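Local atomic coordinates of sporozoite surface protein 2 (Plasmodium vivax, PDB entry 4HQO), a protein that probably acts as an adhesive surface receptor in the gliding motility of malaria sporozoites, this chain holding its von Willebrand factor A and thrombospondin type 1 domains. Residues D20-V25 / I73-G78; S67-L72 / T106-E111. The protein carries 4 engineered substitutions. All blocks are in the same frame, centred on the assembly; numbering follows the deposited sequence.

Contact 1 (D20-V25 / I73-G78)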
loop_
_atom_site.group_PDB
_atom_site.type_symbol
_atom_site.label_atom_id
_atom_site.label_comp_id
_atom_site.label_asym_id
_atom_site.label_seq_id
_atom_site.Cartn_x
_atom_site.Cartn_y
_atom_site.Cartn_z
ATOM N N ASP A 20 -0.587 -2.390 0.607
ATOM C CA ASP A 20 -1.941 -2.428 0.056
ATOM C C ASP A 20 -1.895 -3.361 -1.142
ATOM O O ASP A 20 -1.248 -3.053 -2.142
ATOM C CB ASP A 20 -2.400 -1.051 -0.398
ATOM C CG ASP A 20 -2.701 -0.126 0.751
ATOM O OD1 ASP A 20 -3.069 -0.617 1.844
ATOM O OD2 ASP A 20 -2.583 1.101 0.550
ATOM N N LEU A 21 -2.552 -4.510 -1.025
ATOM C CA LEU A 21 -2.435 -5.564 -2.026
ATOM C C LEU A 21 -3.756 -5.718 -2.770
ATOM O O LEU A 21 -4.766 -6.094 -2.188
ATOM C CB LEU A 21 -2.038 -6.875 -1.350
ATOM C CG LEU A 21 -1.451 -8.013 -2.197
ATOM C CD1 LEU A 21 -0.732 -9.002 -1.282
ATOM C CD2 LEU A 21 -2.523 -8.736 -2.969
ATOM N N TYR A 22 -3.730 -5.414 -4.059
ATOM C CA TYR A 22 -4.926 -5.411 -4.885
ATOM C C TYR A 22 -4.929 -6.701 -5.685
ATOM O O TYR A 22 -4.133 -6.871 -6.599
ATOM C CB TYR A 22 -4.917 -4.192 -5.818
ATOM C CG TYR A 22 -4.742 -2.869 -5.096
ATOM C CD1 TYR A 22 -3.476 -2.341 -4.866
ATOM C CD2 TYR A 22 -5.845 -2.143 -4.650
ATOM C CE1 TYR A 22 -3.314 -1.129 -4.210
ATOM C CE2 TYR A 22 -5.691 -0.933 -3.990
ATOM C CZ TYR A 22 -4.421 -0.429 -3.773
ATOM O OH TYR A 22 -4.257 0.771 -3.108
ATOM N N LEU A 23 -5.797 -7.629 -5.307
ATOM C CA LEU A 23 -5.864 -8.927 -5.964
ATOM C C LEU A 23 -6.975 -8.900 -7.005
ATOM O O LEU A 23 -8.160 -8.825 -6.658
ATOM C CB LEU A 23 -6.113 -10.026 -4.930
ATOM C CG LEU A 23 -6.179 -11.487 -5.373
ATOM C CD1 LEU A 23 -5.014 -11.843 -6.278
ATOM C CD2 LEU A 23 -6.190 -12.393 -4.143
ATOM N N LEU A 24 -6.585 -8.938 -8.278
ATOM C CA LEU A 24 -7.537 -8.818 -9.390
ATOM C C LEU A 24 -7.676 -10.190 -10.041
ATOM O O LEU A 24 -6.710 -10.727 -10.597
ATOM C CB LEU A 24 -7.042 -7.804 -10.418
ATOM C CG LEU A 24 -6.554 -6.441 -9.904
ATOM C CD1 LEU A 24 -6.145 -5.518 -11.078
ATOM C CD2 LEU A 24 -7.616 -5.778 -9.046
ATOM N N VAL A 25 -8.868 -10.766 -9.944
ATOM C CA VAL A 25 -9.071 -12.155 -10.349
ATOM C C VAL A 25 -9.932 -12.244 -11.611
ATOM O O VAL A 25 -11.055 -11.734 -11.653
ATOM C CB VAL A 25 -9.700 -13.000 -9.208
ATOM C CG1 VAL A 25 -9.861 -14.450 -9.645
ATOM C CG2 VAL A 25 -8.842 -12.917 -7.939
ATOM N N ILE A 73 -13.719 -7.273 -1.853
ATOM C CA ILE A 73 -13.135 -6.902 -0.568
ATOM C C ILE A 73 -12.549 -5.502 -0.678
ATOM O O ILE A 73 -11.721 -5.257 -1.559
ATOM C CB ILE A 73 -12.023 -7.909 -0.149
ATOM C CG1 ILE A 73 -12.588 -9.334 -0.050
ATOM C CG2 ILE A 73 -11.357 -7.481 1.158
ATOM C CD1 ILE A 73 -11.561 -10.381 0.346
ATOM N N ARG A 74 -12.994 -4.586 0.190
ATOM C CA ARG A 74 -12.433 -3.223 0.245
ATOM C C ARG A 74 -11.290 -3.107 1.239
ATOM O O ARG A 74 -11.345 -3.704 2.317
ATOM C CB ARG A 74 -13.509 -2.185 0.606
ATOM C CG ARG A 74 -14.504 -1.928 -0.527
ATOM C CD ARG A 74 -15.489 -0.794 -0.225
ATOM N NE ARG A 74 -14.835 0.492 0.011
ATOM C CZ ARG A 74 -14.191 1.205 -0.918
ATOM N NH1 ARG A 74 -13.631 2.364 -0.586
ATOM N NH2 ARG A 74 -14.088 0.766 -2.172
ATOM N N LEU A 75 -10.281 -2.310 0.891
ATOM C CA LEU A 75 -9.135 -2.048 1.771
ATOM C C LEU A 75 -9.549 -1.639 3.168
ATOM O O LEU A 75 -10.355 -0.723 3.339
ATOM C CB LEU A 75 -8.244 -0.929 1.211
ATOM C CG LEU A 75 -7.284 -1.193 0.060
ATOM C CD1 LEU A 75 -6.507 0.107 -0.291
ATOM C CD2 LEU A 75 -6.333 -2.317 0.412
ATOM N N GLY A 76 -8.985 -2.314 4.166
ATOM C CA GLY A 76 -9.205 -1.941 5.553
ATOM C C GLY A 76 -10.376 -2.621 6.241
ATOM O O GLY A 76 -10.485 -2.574 7.466
ATOM N N SER A 77 -11.261 -3.250 5.474
ATOM C CA SER A 77 -12.406 -3.921 6.087
ATOM C C SER A 77 -11.977 -5.157 6.882
ATOM O O SER A 77 -10.826 -5.590 6.806
ATOM C CB SER A 77 -13.410 -4.350 5.020
ATOM O OG SER A 77 -12.887 -5.425 4.264
ATOM N N GLY A 78 -12.915 -5.729 7.630
ATOM C CA GLY A 78 -12.675 -6.972 8.348
ATOM C C GLY A 78 -12.145 -8.071 7.437
ATOM O O GLY A 78 -11.193 -8.767 7.793
#

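Contact 2 (S67-L72 / T106-E111). Engineered in segment 67-72: Ser67 (natural residue Asn). With NA (sodium ion), chain G.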
loop_
_atom_site.group_PDB
_atom_site.type_symbol
_atom_site.label_atom_id
_atom_site.label_comp_id
_atom_site.label_asym_id
_atom_site.label_seq_id
_atom_site.Cartn_x
_atom_site.Cartn_y
_atom_site.Cartn_z
ATOM N N SER A 67 -17.427 -10.208 -17.455
ATOM C CA SER A 67 -18.255 -9.320 -18.273
ATOM C C SER A 67 -18.399 -7.981 -17.575
ATOM O O SER A 67 -18.502 -6.934 -18.213
ATOM C CB SER A 67 -19.651 -9.922 -18.502
ATOM O OG SER A 67 -19.618 -10.911 -19.513
ATOM N N TYR A 68 -18.431 -8.041 -16.249
ATOM C CA TYR A 68 -18.565 -6.861 -15.410
ATOM C C TYR A 68 -17.401 -6.911 -14.421
ATOM O O TYR A 68 -16.541 -7.783 -14.534
ATOM C CB TYR A 68 -19.911 -6.919 -14.683
ATOM C CG TYR A 68 -20.477 -5.570 -14.313
ATOM C CD1 TYR A 68 -20.604 -4.560 -15.269
ATOM C CD2 TYR A 68 -20.902 -5.306 -13.013
ATOM C CE1 TYR A 68 -21.134 -3.327 -14.934
ATOM C CE2 TYR A 68 -21.427 -4.072 -12.660
ATOM C CZ TYR A 68 -21.539 -3.084 -13.625
ATOM O OH TYR A 68 -22.068 -1.859 -13.278
ATOM N N THR A 69 -17.339 -5.980 -13.477
ATOM C CA THR A 69 -16.378 -6.107 -12.377
ATOM C C THR A 69 -17.126 -6.127 -11.059
ATOM O O THR A 69 -18.189 -5.506 -10.917
ATOM C CB THR A 69 -15.296 -4.983 -12.338
ATOM O OG1 THR A 69 -15.906 -3.713 -12.084
ATOM C CG2 THR A 69 -14.503 -4.938 -13.629
ATOM N N THR A 70 -16.575 -6.856 -10.101
ATOM C CA THR A 70 -17.194 -6.950 -8.792
ATOM C C THR A 70 -16.142 -6.757 -7.725
ATOM O O THR A 70 -15.208 -7.553 -7.597
ATOM C CB THR A 70 -17.913 -8.311 -8.571
ATOM O OG1 THR A 70 -18.737 -8.613 -9.708
ATOM C CG2 THR A 70 -18.777 -8.249 -7.323
ATOM N N GLU A 71 -16.298 -5.677 -6.971
ATOM C CA GLU A 71 -15.429 -5.376 -5.850
ATOM C C GLU A 71 -15.871 -6.239 -4.674
ATOM O O GLU A 71 -16.948 -6.033 -4.118
ATOM C CB GLU A 71 -15.576 -3.897 -5.526
ATOM C CG GLU A 71 -14.903 -3.387 -4.269
ATOM C CD GLU A 71 -15.129 -1.877 -4.128
ATOM O OE1 GLU A 71 -14.673 -1.120 -5.010
ATOM O OE2 GLU A 71 -15.819 -1.446 -3.183
ATOM N N LEU A 72 -15.038 -7.214 -4.318
ATOM C CA LEU A 72 -15.394 -8.228 -3.329
ATOM C C LEU A 72 -14.915 -7.850 -1.933
ATOM O O LEU A 72 -15.610 -8.081 -0.947
ATOM C CB LEU A 72 -14.793 -9.572 -3.723
ATOM C CG LEU A 72 -15.284 -10.191 -5.035
ATOM C CD1 LEU A 72 -14.587 -11.530 -5.255
ATOM C CD2 LEU A 72 -16.798 -10.385 -5.007
ATOM N N THR A 106 -9.128 -4.081 -18.083
ATOM C CA THR A 106 -8.807 -2.659 -17.978
ATOM C C THR A 106 -9.627 -2.027 -16.850
ATOM O O THR A 106 -9.104 -1.257 -16.057
ATOM C CB THR A 106 -9.091 -1.929 -19.303
ATOM O OG1 THR A 106 -8.211 -2.431 -20.318
ATOM C CG2 THR A 106 -8.922 -0.396 -19.157
ATOM N N ALA A 107 -10.911 -2.368 -16.773
ATOM C CA ALA A 107 -11.778 -1.830 -15.720
ATOM C C ALA A 107 -11.341 -2.251 -14.304
ATOM O O ALA A 107 -11.414 -1.459 -13.365
ATOM C CB ALA A 107 -13.249 -2.196 -15.981
ATOM N N ALA A 108 -10.869 -3.484 -14.152
ATOM C CA ALA A 108 -10.384 -3.941 -12.845
ATOM C C ALA A 108 -9.131 -3.165 -12.425
ATOM O O ALA A 108 -9.009 -2.719 -11.282
ATOM C CB ALA A 108 -10.101 -5.439 -12.875
ATOM N N LEU A 109 -8.208 -3.001 -13.364
ATOM C CA LEU A 109 -6.979 -2.252 -13.117
ATOM C C LEU A 109 -7.286 -0.780 -12.847
ATOM O O LEU A 109 -6.607 -0.124 -12.053
ATOM C CB LEU A 109 -6.027 -2.392 -14.301
ATOM C CG LEU A 109 -5.325 -3.737 -14.467
ATOM C CD1 LEU A 109 -4.878 -3.899 -15.906
ATOM C CD2 LEU A 109 -4.126 -3.834 -13.516
ATOM N N ASP A 110 -8.320 -0.269 -13.502
ATOM C CA ASP A 110 -8.767 1.101 -13.272
ATOM C C ASP A 110 -9.287 1.323 -11.853
ATOM O O ASP A 110 -9.243 2.441 -11.339
ATOM C CB ASP A 110 -9.849 1.496 -14.268
ATOM C CG ASP A 110 -9.305 2.304 -15.418
ATOM O OD1 ASP A 110 -8.327 3.057 -15.202
ATOM O OD2 ASP A 110 -9.854 2.180 -16.534
ATOM N N GLU A 111 -9.810 0.273 -11.231
ATOM C CA GLU A 111 -10.221 0.383 -9.834
ATOM C C GLU A 111 -9.021 0.744 -8.960
ATOM O O GLU A 111 -9.131 1.561 -8.040
ATOM C CB GLU A 111 -10.884 -0.908 -9.340
ATOM C CG GLU A 111 -12.156 -1.292 -10.087
ATOM C CD GLU A 111 -13.358 -0.404 -9.777
ATOM O OE1 GLU A 111 -14.480 -0.782 -10.176
ATOM O OE2 GLU A 111 -13.204 0.656 -9.139
HETATM NA NA NA G . -13.069 -1.438 -6.463
HETATM O O HOH W 1 -16.086 -2.955 -9.323
#

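Contact 1 (D20-V25 / I73-G78)
Leu75 lays its two methyls against the polar ends of Asp20 and Tyr22, and that is the whole of the tight part. CD1 of Leu75 sits 3.7 Å from Tyr22 OH and 3.9 Å from Tyr22 CE2, meeting the ring obliquely near its phenolic end. The other methyl, Leu75 CD2, lies 3.9 Å from Asp20 OD1. With CG anti to its carbonyl carbon (chi1 -77°) and CD1 carried on in an extended chain (chi2 -180°), the leucine reaches across to side chains that it meets at about a right angle. The oxygens it covers have their polar partners outside the two segments. Asp20 OD1 forms a salt bridge with Arg122 NE, while the amide of Gln127 serves both residues, its NE2 bonded to Asp20 OD2 and its OE1 to Tyr22 OH. The Tyr22 ring also pairs edge-to-face with His115.

This is the alpha/beta fold of a von Willebrand factor A domain. Strand 19-26 runs inside the central sheet, and the loop after edge strand 69-73 comes back past the intervening strand 58-65, where Leu75 also touches Tyr61. Asp20 and Tyr22 share one face of their strand; Leu23 points to the other, against helix 33-49.

Leu75 is the second residue of a type II beta turn from Arg74 to Ser77, and the rest of the loop leaves the contact, packing giving way to backbone bonding. Ser77 N to Arg74 O, at 3.2 Å, closes the turn, with Gly76 at a positive phi of 91° in its third position. Ser77 then N-caps the short helix 78-81. On this open side Arg74 is exposed in the monomer, its NH2 in a salt bridge with Glu71 OE2.

Contact 2 (S67-L72 / T106-E111)
Thr69 carries the apolar part of the contact through its methyl. CG2 lies 3.8 Å from Ala107 CB and 3.9 Å from Ala108 N, so the strand rests on the first turn of helix 105-117 where small alanines let the two backbones come close; the axes of 69-72 and 106-111 approach to 9.1 Å at an angle of 35°.

The polar link is indirect. Thr69 OG1 and Glu111 OE1 stand 3.8 Å apart and share one water, 2.9 Å from Thr69 OG1 and 2.8 Å from Glu111 OE1, to which the water donates. A bend of Glu111 at chi2 (-72°) goes with OE1 lying toward Thr69 and this water, while OE2 makes a salt bridge with Lys114.

The third element is ionic. Glu71, extended from the edge strand, binds sodium through OE1 at 2.2 Å, and Tyr61 OH completes the two protein ligands of the ion; Glu111 lies close by without being a ligand. Glu111 OE2 is 4.7 Å from Glu71 OE1, a like-charged neighbour. With sodium, Lys114 and Arg74 nearby, the mutual repulsion of the two carboxylates is probably eased, so both may stay ionised.

Contacts 1 and 2 have centres 12 Å apart and meet on the sheet: Leu24 CD1 packs 3.6 Å from Leu109 CD2, where helix 105-117 lies over the strand of contact 1. The sodium site belongs to contact 2 but reaches toward contact 1: its ligand Tyr61 is common to both, and the ion is about 7 Å from the side chain of Tyr22. The magnesium site of Ser28, Ser30 and Thr103 is consistent with a metal ion-dependent adhesion site (MIDAS). The Ala108 side chain is about 8 Å from that of Thr103 and 12 Å from the ion, the Thr69 side chain about 10 Å from that of Ser28. Strand 19-26 runs toward Ser28; Asp20 and Tyr22 sit near its other end.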